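Local coordinates for putative metal resistance protein (Proteus mirabilis, PDB 6C29) that probably reduces protein disulfides and, through the N-terminal periplasmic tandem immunoglobulin-fold part of ScsB held in this chain, primes the disulfide isomerase ScsC, at residues A[183-188]-A[207-212]; A[158-163]-A[225-230]; A[5-10]-A[35-40]; A[11-16]-A[121-126]. All blocks are in the same frame, centred on the assembly; numbering follows the deposited sequence.

Interaction 1: A[183-188]-A[207-212]; sequences IYLDPP and VTVDVT
With CG1 of Ile183 turned anti to its own backbone N (chi1 -169°), the CG2 methyl is the branch that falls between N and the carbonyl carbon, and it is this methyl that meets Val207. The valine answers with CG1, so the two side chains approach tip to tip, Ile183 CG2 to Val207 CG1, at 4.2 Å. Two residues on, Leu185 has CG beside the backbone N (chi1 -65°), which, with chi2 at 106°, brings CD1 to the CG2 methyl of Val209 at 4.0 Å; here the side chains slide past one another in opposite directions. Branched and purely hydrocarbon residues suit a place where every touching group is buried, because they fill the space between two backbones without bringing polar atoms that would need partners. The CA atoms of Leu185 and Val209 lie 9.4 Å apart, too far for strand pairing but right for two layers of side chains. Leu169 lies against both Ile183 and Val207, while Phe229 covers Ile183 and Leu185 from the neighbouring strand. Alternation along strands 182-186 and 204-213, every second residue facing inward, with one strand in each of two opposed sheets, is the core pattern of an immunoglobulin-like beta sandwich, here the second of the tandem pair.

Interaction 2: A[158-163]-A[225-230]; sequences VSSDYR and KALSFV
Apolar contact joins Val158 to both Leu227 and Phe229. Its CG1 methyl sits 4.4 Å from Leu227 CD2, and it also reaches Phe229 CZ, lying at the edge of the ring and near its plane. CG of Leu227, from the same strand as the ring, also lies at the ring's edge, in its plane. A small branched valine and two larger residues thus share the filling between the sheets.

The second kind of contact is between a polar side chain and a methyl. Leu227 holds CG anti to its backbone N (chi1 177°), and its CD2 branch comes within 3.7 Å of Ser160 OG and 3.9 Å of Ser160 CB. This hydroxyl is buried, but Gly245 N is its hydrogen-bond partner, so a serine can be placed against a leucine here; its small size also lets the methyl come close.

Charged contact stays within one strand, as a salt bridge: Arg163 NE donates at 3.1 Å to the syn lone pair of Asp161 OD2, which lies 11° out of the guanidinium plane.

The strand segments pass 10.3 Å apart with directions at 123°, a spacing that fits facing sheets. An outer strand of the four-stranded sheet thereby covers the central strand of the three-stranded one, as in the sandwich core of an immunoglobulin-like domain.

Interaction 3: A[5-10]-A[35-40]; sequences TGWLTM and EVQLAP
Trp7 overlaps the stems of Glu35 and Gln37, two residues on the same side of strand 30-38, with the six-membered end of its indole, meeting both at a slant. That strand belongs to the four-stranded sheet of the first immunoglobulin-like domain, and the tryptophan reaches it across the outermost strand, 16-24, touching Gln17 and Arg19 on the way. CH2 touches both stems, lying 3.6 Å from Glu35 CB and 3.7 Å from Gln37 CG. The ring stands 60° from the carboxylate plane and 80° from the amide plane, so neither flat group stacks on it. Glu35 runs extended beyond CG, which brings OE1 to 3.7 Å from Trp7 CZ2, whereas its OE2 is held in a salt bridge by Arg19. Gln37 bends at chi2 instead, carrying its amide off while CG stays beside CH2 and CZ3.

A large aromatic suits this surface site: it covers the aliphatic stems of two long polar residues while Glu35 keeps its bridge to Arg19. Before the tryptophan the chain turns at Gly6, which has the positive phi that glycine adopts easily. There Thr5 OG1 donates to Gly6 O at 2.8 Å, arriving in the carbonyl plane on a lone pair.

Interaction 4: A[11-16]-A[121-126]; sequences PDNDHA and TDYSLN
Asn13 puts its amide against Thr121 and Tyr123 because CG stands anti to the backbone N (chi1 -177°), directing the group at strand 118-128. ND2 comes 3.0 Å from Thr121 OG1 and 3.5 Å from Tyr123 OH. Thr121 turns OG1 to the side beside its own backbone N, which presents the hydroxyl to the amide, while its CG2 methyl rests against Asn13 CB at 4.0 Å. Tyr123 has a chi1 of -66°, and its ring, crossing the asparagine at about a right angle with the planes 61° apart, brings the hydroxyl to 3.7 Å from Ala16 CB. Alanine's small side chain lets the phenol oxygen come this close.

Asn13 OD1 accepts from His15 N at 2.9 Å, closing an Asx turn. Asparagine suits the position because one amide offers an acceptor to the turn and an NH2 toward the strand. This turn lies where the chain rounds a corner in the first immunoglobulin-like domain, passing from one face of the beta sandwich to the other. The same oxygen lies 3.1 Å above the plane of the His15 ring, over its centre; the ring is stacked with Trp42 and its NE2 is bonded to Thr113.

A water bridges the corner to the strand. It accepts from Tyr123 OH at 2.7 Å, in the plane of the phenol, and donates to Asn13 O and Ala16 O.

The four contacts form two groups, one in each immunoglobulin-like domain. Interactions 1 and 2 have centres 8 Å apart and share one sandwich core: Ile183 CD1 packs on Phe229 CD1 at 3.4 Å, and Asp186 OD2 probably bonds Ser228 OG at 2.7 Å. Asp186 also bridges to Arg47 of the first domain. Interactions 3 and 4, 7 Å apart between centres, interlock along the chain; Ala39 N probably bonds His15 O at 2.8 Å, and selenomethionine Met10 lies on Tyr123. Centres of the two groups are 31 to 37 Å apart. None of the segments contains a cysteine, so these contacts build the two domain frameworks rather than the redox centre itself.

Interaction 1: A[183-188]-A[207-212]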
loop_
_atom_site.group_PDB
_atom_site.type_symbol
_atom_site.label_atom_id
_atom_site.label_comp_id
_atom_site.label_asym_id
_atom_site.label_seq_id
_atom_site.Cartn_x
_atom_site.Cartn_y
_atom_site.Cartn_z
ATOM N N ILE A 183 12.019 -4.843 -3.684
ATOM C CA ILE A 183 11.182 -5.564 -2.741
ATOM C C ILE A 183 10.732 -4.624 -1.621
ATOM O O ILE A 183 11.484 -3.768 -1.145
ATOM C CB ILE A 183 11.896 -6.801 -2.178
ATOM C CG1 ILE A 183 10.914 -7.686 -1.404
ATOM C CG2 ILE A 183 13.045 -6.390 -1.310
ATOM C CD1 ILE A 183 11.473 -9.100 -1.135
ATOM N N TYR A 184 9.481 -4.809 -1.225
ATOM C CA TYR A 184 8.805 -4.016 -0.210
ATOM C C TYR A 184 8.154 -4.978 0.753
ATOM O O TYR A 184 7.289 -5.745 0.372
ATOM C CB TYR A 184 7.770 -3.107 -0.860
ATOM C CG TYR A 184 8.367 -2.336 -2.008
ATOM C CD1 TYR A 184 9.118 -1.208 -1.774
ATOM C CD2 TYR A 184 8.177 -2.735 -3.301
ATOM C CE1 TYR A 184 9.709 -0.504 -2.813
ATOM C CE2 TYR A 184 8.735 -2.044 -4.366
ATOM C CZ TYR A 184 9.502 -0.918 -4.121
ATOM O OH TYR A 184 10.063 -0.203 -5.161
ATOM N N LEU A 185 8.574 -4.951 2.013
ATOM C CA LEU A 185 8.136 -5.969 2.976
ATOM C C LEU A 185 7.201 -5.436 4.047
ATOM O O LEU A 185 7.332 -4.304 4.481
ATOM C CB LEU A 185 9.355 -6.613 3.651
ATOM C CG LEU A 185 10.261 -7.414 2.727
ATOM C CD1 LEU A 185 11.549 -6.691 2.439
ATOM C CD2 LEU A 185 10.542 -8.714 3.328
ATOM N N ASP A 186 6.268 -6.295 4.478
ATOM C CA ASP A 186 5.386 -6.066 5.609
ATOM C C ASP A 186 5.959 -6.755 6.850
ATOM O O ASP A 186 5.931 -7.990 6.929
ATOM C CB ASP A 186 3.991 -6.629 5.328
ATOM C CG ASP A 186 3.355 -6.027 4.077
ATOM O OD1 ASP A 186 2.916 -4.871 4.150
ATOM O OD2 ASP A 186 3.272 -6.711 3.052
ATOM N N PRO A 187 6.452 -5.997 7.835
ATOM C CA PRO A 187 6.993 -6.665 9.034
ATOM C C PRO A 187 5.902 -7.210 9.930
ATOM O O PRO A 187 4.776 -6.673 9.965
ATOM C CB PRO A 187 7.788 -5.557 9.736
ATOM C CG PRO A 187 7.187 -4.267 9.261
ATOM C CD PRO A 187 6.556 -4.526 7.901
ATOM N N PRO A 188 6.212 -8.292 10.664
ATOM C CA PRO A 188 5.258 -8.741 11.677
ATOM C C PRO A 188 5.064 -7.690 12.743
ATOM O O PRO A 188 5.920 -6.821 12.930
ATOM C CB PRO A 188 5.913 -10.006 12.259
ATOM C CG PRO A 188 6.901 -10.445 11.261
ATOM C CD PRO A 188 7.387 -9.178 10.580
ATOM N N VAL A 207 17.831 -11.919 -1.010
ATOM C CA VAL A 207 17.492 -10.752 -0.234
ATOM C C VAL A 207 17.898 -10.950 1.205
ATOM O O VAL A 207 17.622 -12.006 1.777
ATOM C CB VAL A 207 15.978 -10.484 -0.276
ATOM C CG1 VAL A 207 15.636 -9.196 0.404
ATOM C CG2 VAL A 207 15.450 -10.479 -1.724
ATOM N N THR A 208 18.554 -9.973 1.804
ATOM C CA THR A 208 18.791 -10.031 3.234
ATOM C C THR A 208 18.243 -8.765 3.867
ATOM O O THR A 208 18.350 -7.660 3.311
ATOM C CB THR A 208 20.280 -10.215 3.562
ATOM O OG1 THR A 208 20.990 -9.007 3.289
ATOM C CG2 THR A 208 20.865 -11.353 2.724
ATOM N N VAL A 209 17.597 -8.948 5.018
ATOM C CA VAL A 209 16.918 -7.877 5.749
ATOM C C VAL A 209 17.281 -7.986 7.241
ATOM O O VAL A 209 17.088 -9.037 7.844
ATOM C CB VAL A 209 15.374 -7.984 5.598
ATOM C CG1 VAL A 209 14.704 -6.838 6.303
ATOM C CG2 VAL A 209 14.976 -8.022 4.137
ATOM N N ASP A 210 17.840 -6.928 7.827
ATOM C CA ASP A 210 18.072 -6.891 9.267
ATOM C C ASP A 210 16.753 -6.651 9.987
ATOM O O ASP A 210 15.925 -5.867 9.534
ATOM C CB ASP A 210 19.060 -5.787 9.651
ATOM C CG ASP A 210 20.464 -6.056 9.148
ATOM O OD1 ASP A 210 20.856 -7.244 9.061
ATOM O OD2 ASP A 210 21.164 -5.068 8.821
ATOM N N VAL A 211 16.545 -7.370 11.075
ATOM C CA VAL A 211 15.316 -7.267 11.842
ATOM C C VAL A 211 15.576 -6.799 13.269
ATOM O O VAL A 211 16.552 -7.216 13.899
ATOM C CB VAL A 211 14.578 -8.629 11.867
ATOM C CG1 VAL A 211 13.207 -8.481 12.515
ATOM C CG2 VAL A 211 14.444 -9.192 10.479
ATOM N N THR A 212 14.727 -5.903 13.765
ATOM C CA THR A 212 14.768 -5.522 15.173
ATOM C C THR A 212 13.354 -5.492 15.753
ATOM O O THR A 212 12.369 -5.514 15.018
ATOM C CB THR A 212 15.426 -4.146 15.406
ATOM O OG1 THR A 212 14.600 -3.107 14.875
ATOM C CG2 THR A 212 16.816 -4.081 14.783
#

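Interaction 2: A[158-163]-A[225-230]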
loop_
_atom_site.group_PDB
_atom_site.type_symbol
_atom_site.label_atom_id
_atom_site.label_comp_id
_atom_site.label_asym_id
_atom_site.label_seq_id
_atom_site.Cartn_x
_atom_site.Cartn_y
_atom_site.Cartn_z
ATOM N N VAL A 158 9.785 -19.427 -3.676
ATOM C CA VAL A 158 10.245 -18.611 -2.570
ATOM C C VAL A 158 10.691 -19.502 -1.427
ATOM O O VAL A 158 9.992 -20.475 -1.070
ATOM C CB VAL A 158 9.123 -17.678 -2.054
ATOM C CG1 VAL A 158 9.613 -16.853 -0.892
ATOM C CG2 VAL A 158 8.623 -16.827 -3.155
ATOM N N SER A 159 11.855 -19.199 -0.866
ATOM C CA SER A 159 12.261 -19.812 0.383
ATOM C C SER A 159 12.825 -18.734 1.281
ATOM O O SER A 159 13.225 -17.630 0.822
ATOM C CB SER A 159 13.287 -20.929 0.172
ATOM O OG SER A 159 14.420 -20.441 -0.501
ATOM N N SER A 160 12.814 -19.002 2.567
ATOM C CA SER A 160 13.329 -18.035 3.511
ATOM C C SER A 160 13.867 -18.702 4.756
ATOM O O SER A 160 13.536 -19.852 5.086
ATOM C CB SER A 160 12.259 -17.001 3.886
ATOM O OG SER A 160 11.167 -17.618 4.541
ATOM N N ASP A 161 14.707 -17.952 5.443
ATOM C CA ASP A 161 15.340 -18.415 6.654
ATOM C C ASP A 161 15.557 -17.226 7.557
ATOM O O ASP A 161 15.775 -16.095 7.099
ATOM C CB ASP A 161 16.663 -19.109 6.341
ATOM C CG ASP A 161 17.369 -19.590 7.582
ATOM O OD1 ASP A 161 16.872 -20.562 8.204
ATOM O OD2 ASP A 161 18.407 -18.980 7.943
ATOM N N TYR A 162 15.503 -17.471 8.852
ATOM C CA TYR A 162 15.748 -16.425 9.826
ATOM C C TYR A 162 16.662 -16.892 10.918
ATOM O O TYR A 162 16.387 -17.918 11.531
ATOM C CB TYR A 162 14.443 -15.964 10.449
ATOM C CG TYR A 162 14.608 -14.902 11.502
ATOM C CD1 TYR A 162 14.824 -13.580 11.162
ATOM C CD2 TYR A 162 14.537 -15.235 12.848
ATOM C CE1 TYR A 162 14.969 -12.615 12.126
ATOM C CE2 TYR A 162 14.675 -14.273 13.820
ATOM C CZ TYR A 162 14.888 -12.971 13.456
ATOM O OH TYR A 162 15.007 -12.004 14.423
ATOM N N ARG A 163 17.741 -16.148 11.145
ATOM C CA ARG A 163 18.689 -16.424 12.223
ATOM C C ARG A 163 19.544 -15.185 12.459
ATOM O O ARG A 163 19.719 -14.352 11.553
ATOM C CB ARG A 163 19.559 -17.634 11.904
ATOM C CG ARG A 163 20.447 -17.484 10.687
ATOM C CD ARG A 163 21.291 -18.739 10.511
ATOM N NE ARG A 163 20.492 -19.883 10.068
ATOM C CZ ARG A 163 20.786 -21.156 10.328
ATOM N NH1 ARG A 163 21.860 -21.473 11.047
ATOM N NH2 ARG A 163 19.994 -22.118 9.872
ATOM N N LYS A 225 6.218 -16.680 11.463
ATOM C CA LYS A 225 5.392 -15.487 11.257
ATOM C C LYS A 225 5.155 -15.245 9.765
ATOM O O LYS A 225 5.827 -15.831 8.908
ATOM C CB LYS A 225 6.068 -14.247 11.864
ATOM C CG LYS A 225 6.399 -14.338 13.339
ATOM C CD LYS A 225 5.231 -14.284 14.301
ATOM C CE LYS A 225 5.810 -14.234 15.725
ATOM N NZ LYS A 225 4.844 -13.957 16.819
ATOM N N ALA A 226 4.219 -14.354 9.439
ATOM C CA ALA A 226 3.859 -14.114 8.047
ATOM C C ALA A 226 4.997 -13.458 7.288
ATOM O O ALA A 226 5.652 -12.528 7.796
ATOM C CB ALA A 226 2.611 -13.260 7.959
ATOM N N LEU A 227 5.255 -13.983 6.095
ATOM C CA LEU A 227 6.169 -13.385 5.138
ATOM C C LEU A 227 5.318 -12.826 4.011
ATOM O O LEU A 227 4.828 -13.541 3.147
ATOM C CB LEU A 227 7.181 -14.406 4.614
ATOM C CG LEU A 227 8.148 -13.886 3.542
ATOM C CD1 LEU A 227 8.985 -12.717 4.036
ATOM C CD2 LEU A 227 9.033 -14.992 3.075
ATOM N N SER A 228 5.187 -11.517 4.013
ATOM C CA SER A 228 4.358 -10.792 3.046
ATOM C C SER A 228 5.218 -9.705 2.456
ATOM O O SER A 228 5.881 -8.937 3.195
ATOM C CB SER A 228 3.126 -10.191 3.733
ATOM O OG SER A 228 2.411 -9.309 2.876
ATOM N N PHE A 229 5.246 -9.630 1.123
ATOM C CA PHE A 229 6.027 -8.620 0.449
ATOM C C PHE A 229 5.536 -8.470 -0.977
ATOM O O PHE A 229 4.829 -9.322 -1.501
ATOM C CB PHE A 229 7.536 -8.938 0.507
ATOM C CG PHE A 229 7.937 -10.212 -0.161
ATOM C CD1 PHE A 229 8.260 -10.255 -1.499
ATOM C CD2 PHE A 229 8.055 -11.362 0.587
ATOM C CE1 PHE A 229 8.669 -11.439 -2.096
ATOM C CE2 PHE A 229 8.481 -12.555 -0.003
ATOM C CZ PHE A 229 8.787 -12.588 -1.333
ATOM N N VAL A 230 5.930 -7.358 -1.566
ATOM C CA VAL A 230 5.766 -7.091 -2.968
ATOM C C VAL A 230 7.147 -7.087 -3.602
ATOM O O VAL A 230 8.063 -6.450 -3.110
ATOM C CB VAL A 230 5.049 -5.756 -3.184
ATOM C CG1 VAL A 230 5.093 -5.332 -4.667
ATOM C CG2 VAL A 230 3.622 -5.840 -2.620
#

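Interaction 3: A[5-10]-A[35-40]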
loop_
_atom_site.group_PDB
_atom_site.type_symbol
_atom_site.label_atom_id
_atom_site.label_comp_id
_atom_site.label_asym_id
_atom_site.label_seq_id
_atom_site.Cartn_x
_atom_site.Cartn_y
_atom_site.Cartn_z
ATOM N N THR A 5 -16.724 13.868 -4.536
ATOM C CA THR A 5 -16.494 14.887 -3.535
ATOM C C THR A 5 -15.950 16.180 -4.107
ATOM O O THR A 5 -15.971 17.185 -3.423
ATOM C CB THR A 5 -15.475 14.430 -2.462
ATOM O OG1 THR A 5 -14.221 14.141 -3.093
ATOM C CG2 THR A 5 -15.949 13.185 -1.749
ATOM N N GLY A 6 -15.422 16.138 -5.334
ATOM C CA GLY A 6 -14.568 17.201 -5.818
ATOM C C GLY A 6 -13.231 17.185 -5.104
ATOM O O GLY A 6 -12.982 16.346 -4.216
ATOM N N TRP A 7 -12.347 18.106 -5.486
ATOM C CA TRP A 7 -11.010 18.169 -4.876
ATOM C C TRP A 7 -11.096 18.907 -3.550
ATOM O O TRP A 7 -11.540 20.067 -3.485
ATOM C CB TRP A 7 -9.999 18.811 -5.847
ATOM C CG TRP A 7 -9.660 17.860 -6.958
ATOM C CD1 TRP A 7 -10.181 17.848 -8.222
ATOM C CD2 TRP A 7 -8.751 16.761 -6.896
ATOM N NE1 TRP A 7 -9.662 16.798 -8.939
ATOM C CE2 TRP A 7 -8.764 16.124 -8.154
ATOM C CE3 TRP A 7 -7.928 16.244 -5.897
ATOM C CZ2 TRP A 7 -7.998 15.013 -8.427
ATOM C CZ3 TRP A 7 -7.157 15.136 -6.183
ATOM C CH2 TRP A 7 -7.200 14.535 -7.437
ATOM N N LEU A 8 -10.664 18.225 -2.494
ATOM C CA LEU A 8 -10.764 18.725 -1.136
ATOM C C LEU A 8 -9.413 19.149 -0.621
ATOM O O LEU A 8 -8.400 18.435 -0.773
ATOM C CB LEU A 8 -11.336 17.652 -0.210
ATOM C CG LEU A 8 -12.668 17.028 -0.621
ATOM C CD1 LEU A 8 -12.958 15.804 0.285
ATOM C CD2 LEU A 8 -13.777 18.067 -0.597
ATOM N N THR A 9 -9.406 20.281 0.057
ATOM C CA THR A 9 -8.240 20.737 0.779
ATOM C C THR A 9 -8.707 21.090 2.185
ATOM O O THR A 9 -9.907 21.327 2.431
ATOM C CB THR A 9 -7.544 21.956 0.127
ATOM O OG1 THR A 9 -8.466 23.044 0.063
ATOM C CG2 THR A 9 -7.053 21.643 -1.286
HETATM N N MSE A 10 -7.771 21.045 3.107
HETATM C CA MSE A 10 -7.981 21.491 4.476
HETATM C C MSE A 10 -7.087 22.676 4.730
HETATM O O MSE A 10 -5.943 22.712 4.218
HETATM C CB MSE A 10 -7.655 20.351 5.444
HETATM C CG MSE A 10 -8.670 19.231 5.403
HETATM SE SE MSE A 10 -10.370 19.854 6.118
HETATM C CE MSE A 10 -9.868 19.736 7.993
ATOM N N GLU A 35 -8.314 9.562 -4.770
ATOM C CA GLU A 35 -7.166 10.182 -5.402
ATOM C C GLU A 35 -6.486 11.110 -4.401
ATOM O O GLU A 35 -7.158 11.878 -3.703
ATOM C CB GLU A 35 -7.577 11.010 -6.623
ATOM C CG GLU A 35 -8.268 10.219 -7.712
ATOM C CD GLU A 35 -8.893 11.139 -8.756
ATOM O OE1 GLU A 35 -8.173 11.579 -9.697
ATOM O OE2 GLU A 35 -10.081 11.495 -8.592
ATOM N N VAL A 36 -5.163 11.034 -4.340
ATOM C CA VAL A 36 -4.357 11.892 -3.503
ATOM C C VAL A 36 -3.295 12.553 -4.343
ATOM O O VAL A 36 -2.509 11.866 -4.989
ATOM C CB VAL A 36 -3.708 11.120 -2.378
ATOM C CG1 VAL A 36 -2.872 12.028 -1.533
ATOM C CG2 VAL A 36 -4.761 10.425 -1.522
ATOM N N GLN A 37 -3.289 13.890 -4.365
ATOM C CA GLN A 37 -2.299 14.708 -5.072
ATOM C C GLN A 37 -1.427 15.425 -4.062
ATOM O O GLN A 37 -1.958 16.150 -3.231
ATOM C CB GLN A 37 -2.986 15.748 -5.964
ATOM C CG GLN A 37 -3.582 15.218 -7.258
ATOM C CD GLN A 37 -2.584 15.127 -8.410
ATOM O OE1 GLN A 37 -1.584 15.845 -8.458
ATOM N NE2 GLN A 37 -2.860 14.226 -9.346
ATOM N N LEU A 38 -0.109 15.269 -4.171
ATOM C CA LEU A 38 0.838 15.790 -3.203
ATOM C C LEU A 38 1.737 16.859 -3.787
ATOM O O LEU A 38 2.209 16.726 -4.917
ATOM C CB LEU A 38 1.708 14.651 -2.727
ATOM C CG LEU A 38 0.926 13.505 -2.095
ATOM C CD1 LEU A 38 1.800 12.256 -2.069
ATOM C CD2 LEU A 38 0.545 13.854 -0.687
ATOM N N ALA A 39 2.018 17.893 -3.013
ATOM C CA ALA A 39 3.038 18.860 -3.425
ATOM C C ALA A 39 4.453 18.295 -3.404
ATOM O O ALA A 39 4.724 17.309 -2.715
ATOM C CB ALA A 39 2.980 20.053 -2.545
ATOM N N PRO A 40 5.379 18.917 -4.164
ATOM C CA PRO A 40 6.746 18.405 -4.187
ATOM C C PRO A 40 7.364 18.302 -2.807
ATOM O O PRO A 40 7.219 19.188 -1.976
ATOM C CB PRO A 40 7.482 19.433 -5.063
ATOM C CG PRO A 40 6.434 19.906 -6.004
ATOM C CD PRO A 40 5.167 19.957 -5.191
#

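Interaction 4: A[11-16]-A[121-126]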
loop_
_atom_site.group_PDB
_atom_site.type_symbol
_atom_site.label_atom_id
_atom_site.label_comp_id
_atom_site.label_asym_id
_atom_site.label_seq_id
_atom_site.Cartn_x
_atom_site.Cartn_y
_atom_site.Cartn_z
ATOM N N PRO A 11 -7.567 23.620 5.535
ATOM C CA PRO A 11 -6.863 24.890 5.733
ATOM C C PRO A 11 -5.425 24.758 6.250
ATOM O O PRO A 11 -4.572 25.587 5.908
ATOM C CB PRO A 11 -7.742 25.606 6.779
ATOM C CG PRO A 11 -9.092 25.056 6.590
ATOM C CD PRO A 11 -8.907 23.624 6.155
ATOM N N ASP A 12 -5.165 23.740 7.060
ATOM C CA ASP A 12 -3.860 23.544 7.690
ATOM C C ASP A 12 -2.930 22.600 6.956
ATOM O O ASP A 12 -1.875 22.227 7.464
ATOM C CB ASP A 12 -4.086 23.088 9.114
ATOM C CG ASP A 12 -4.646 24.217 9.959
ATOM O OD1 ASP A 12 -3.858 25.149 10.257
ATOM O OD2 ASP A 12 -5.871 24.222 10.257
ATOM N N ASN A 13 -3.345 22.167 5.786
ATOM C CA ASN A 13 -2.485 21.333 4.943
ATOM C C ASN A 13 -2.405 21.902 3.533
ATOM O O ASN A 13 -3.342 21.733 2.742
ATOM C CB ASN A 13 -3.019 19.904 4.932
ATOM C CG ASN A 13 -2.142 18.956 4.138
ATOM O OD1 ASN A 13 -1.580 19.339 3.117
ATOM N ND2 ASN A 13 -2.055 17.703 4.576
ATOM N N ASP A 14 -1.290 22.561 3.226
ATOM C CA ASP A 14 -1.124 23.232 1.944
ATOM C C ASP A 14 -0.457 22.360 0.895
ATOM O O ASP A 14 -0.076 22.867 -0.166
ATOM C CB ASP A 14 -0.306 24.515 2.136
ATOM C CG ASP A 14 1.115 24.253 2.654
ATOM O OD1 ASP A 14 1.598 23.089 2.637
ATOM O OD2 ASP A 14 1.758 25.237 3.101
ATOM N N HIS A 15 -0.306 21.071 1.194
ATOM C CA HIS A 15 0.483 20.196 0.321
ATOM C C HIS A 15 -0.214 18.921 -0.130
ATOM O O HIS A 15 0.448 18.016 -0.668
ATOM C CB HIS A 15 1.789 19.799 1.015
ATOM C CG HIS A 15 1.574 19.058 2.288
ATOM N ND1 HIS A 15 1.604 19.678 3.522
ATOM C CD2 HIS A 15 1.289 17.758 2.519
ATOM C CE1 HIS A 15 1.363 18.779 4.456
ATOM N NE2 HIS A 15 1.165 17.605 3.872
ATOM N N ALA A 16 -1.495 18.800 0.152
ATOM C CA ALA A 16 -2.283 17.691 -0.359
ATOM C C ALA A 16 -3.648 18.139 -0.803
ATOM O O ALA A 16 -4.238 19.056 -0.248
ATOM C CB ALA A 16 -2.416 16.591 0.675
ATOM N N THR A 121 -3.815 14.448 8.722
ATOM C CA THR A 121 -4.861 15.395 8.337
ATOM C C THR A 121 -6.146 14.621 8.089
ATOM O O THR A 121 -6.131 13.639 7.368
ATOM C CB THR A 121 -4.480 16.182 7.068
ATOM O OG1 THR A 121 -3.173 16.749 7.226
ATOM C CG2 THR A 121 -5.524 17.308 6.698
ATOM N N ASP A 122 -7.257 15.096 8.632
ATOM C CA ASP A 122 -8.564 14.482 8.391
ATOM C C ASP A 122 -9.305 15.163 7.246
ATOM O O ASP A 122 -9.417 16.386 7.229
ATOM C CB ASP A 122 -9.418 14.537 9.643
ATOM C CG ASP A 122 -9.014 13.503 10.676
ATOM O OD1 ASP A 122 -8.150 12.650 10.394
ATOM O OD2 ASP A 122 -9.601 13.528 11.787
ATOM N N TYR A 123 -9.832 14.369 6.322
ATOM C CA TYR A 123 -10.665 14.831 5.215
ATOM C C TYR A 123 -12.028 14.170 5.308
ATOM O O TYR A 123 -12.110 12.951 5.394
ATOM C CB TYR A 123 -10.009 14.503 3.861
ATOM C CG TYR A 123 -8.728 15.242 3.616
ATOM C CD1 TYR A 123 -7.526 14.779 4.103
ATOM C CD2 TYR A 123 -8.704 16.414 2.881
ATOM C CE1 TYR A 123 -6.348 15.468 3.899
ATOM C CE2 TYR A 123 -7.542 17.101 2.680
ATOM C CZ TYR A 123 -6.359 16.622 3.170
ATOM O OH TYR A 123 -5.174 17.295 2.989
ATOM N N SER A 124 -13.101 14.951 5.275
ATOM C CA SER A 124 -14.440 14.390 5.335
ATOM C C SER A 124 -14.922 14.094 3.932
ATOM O O SER A 124 -15.002 15.001 3.087
ATOM C CB SER A 124 -15.392 15.350 6.033
ATOM O OG SER A 124 -15.034 15.486 7.387
ATOM N N LEU A 125 -15.199 12.815 3.682
ATOM C CA LEU A 125 -15.640 12.324 2.378
ATOM C C LEU A 125 -17.142 12.083 2.449
ATOM O O LEU A 125 -17.589 11.230 3.168
ATOM C CB LEU A 125 -14.893 11.033 2.020
ATOM C CG LEU A 125 -13.387 11.106 2.166
ATOM C CD1 LEU A 125 -12.819 9.717 1.852
ATOM C CD2 LEU A 125 -12.815 12.196 1.250
ATOM N N ASN A 126 -17.909 12.841 1.682
ATOM C CA ASN A 126 -19.346 12.696 1.628
ATOM C C ASN A 126 -19.751 12.345 0.205
ATOM O O ASN A 126 -19.531 13.115 -0.727
ATOM C CB ASN A 126 -19.998 14.000 2.117
ATOM C CG ASN A 126 -19.559 14.357 3.533
ATOM O OD1 ASN A 126 -19.675 13.550 4.459
ATOM N ND2 ASN A 126 -19.026 15.561 3.699
HETATM O O HOH W 1 -5.188 19.844 2.161
#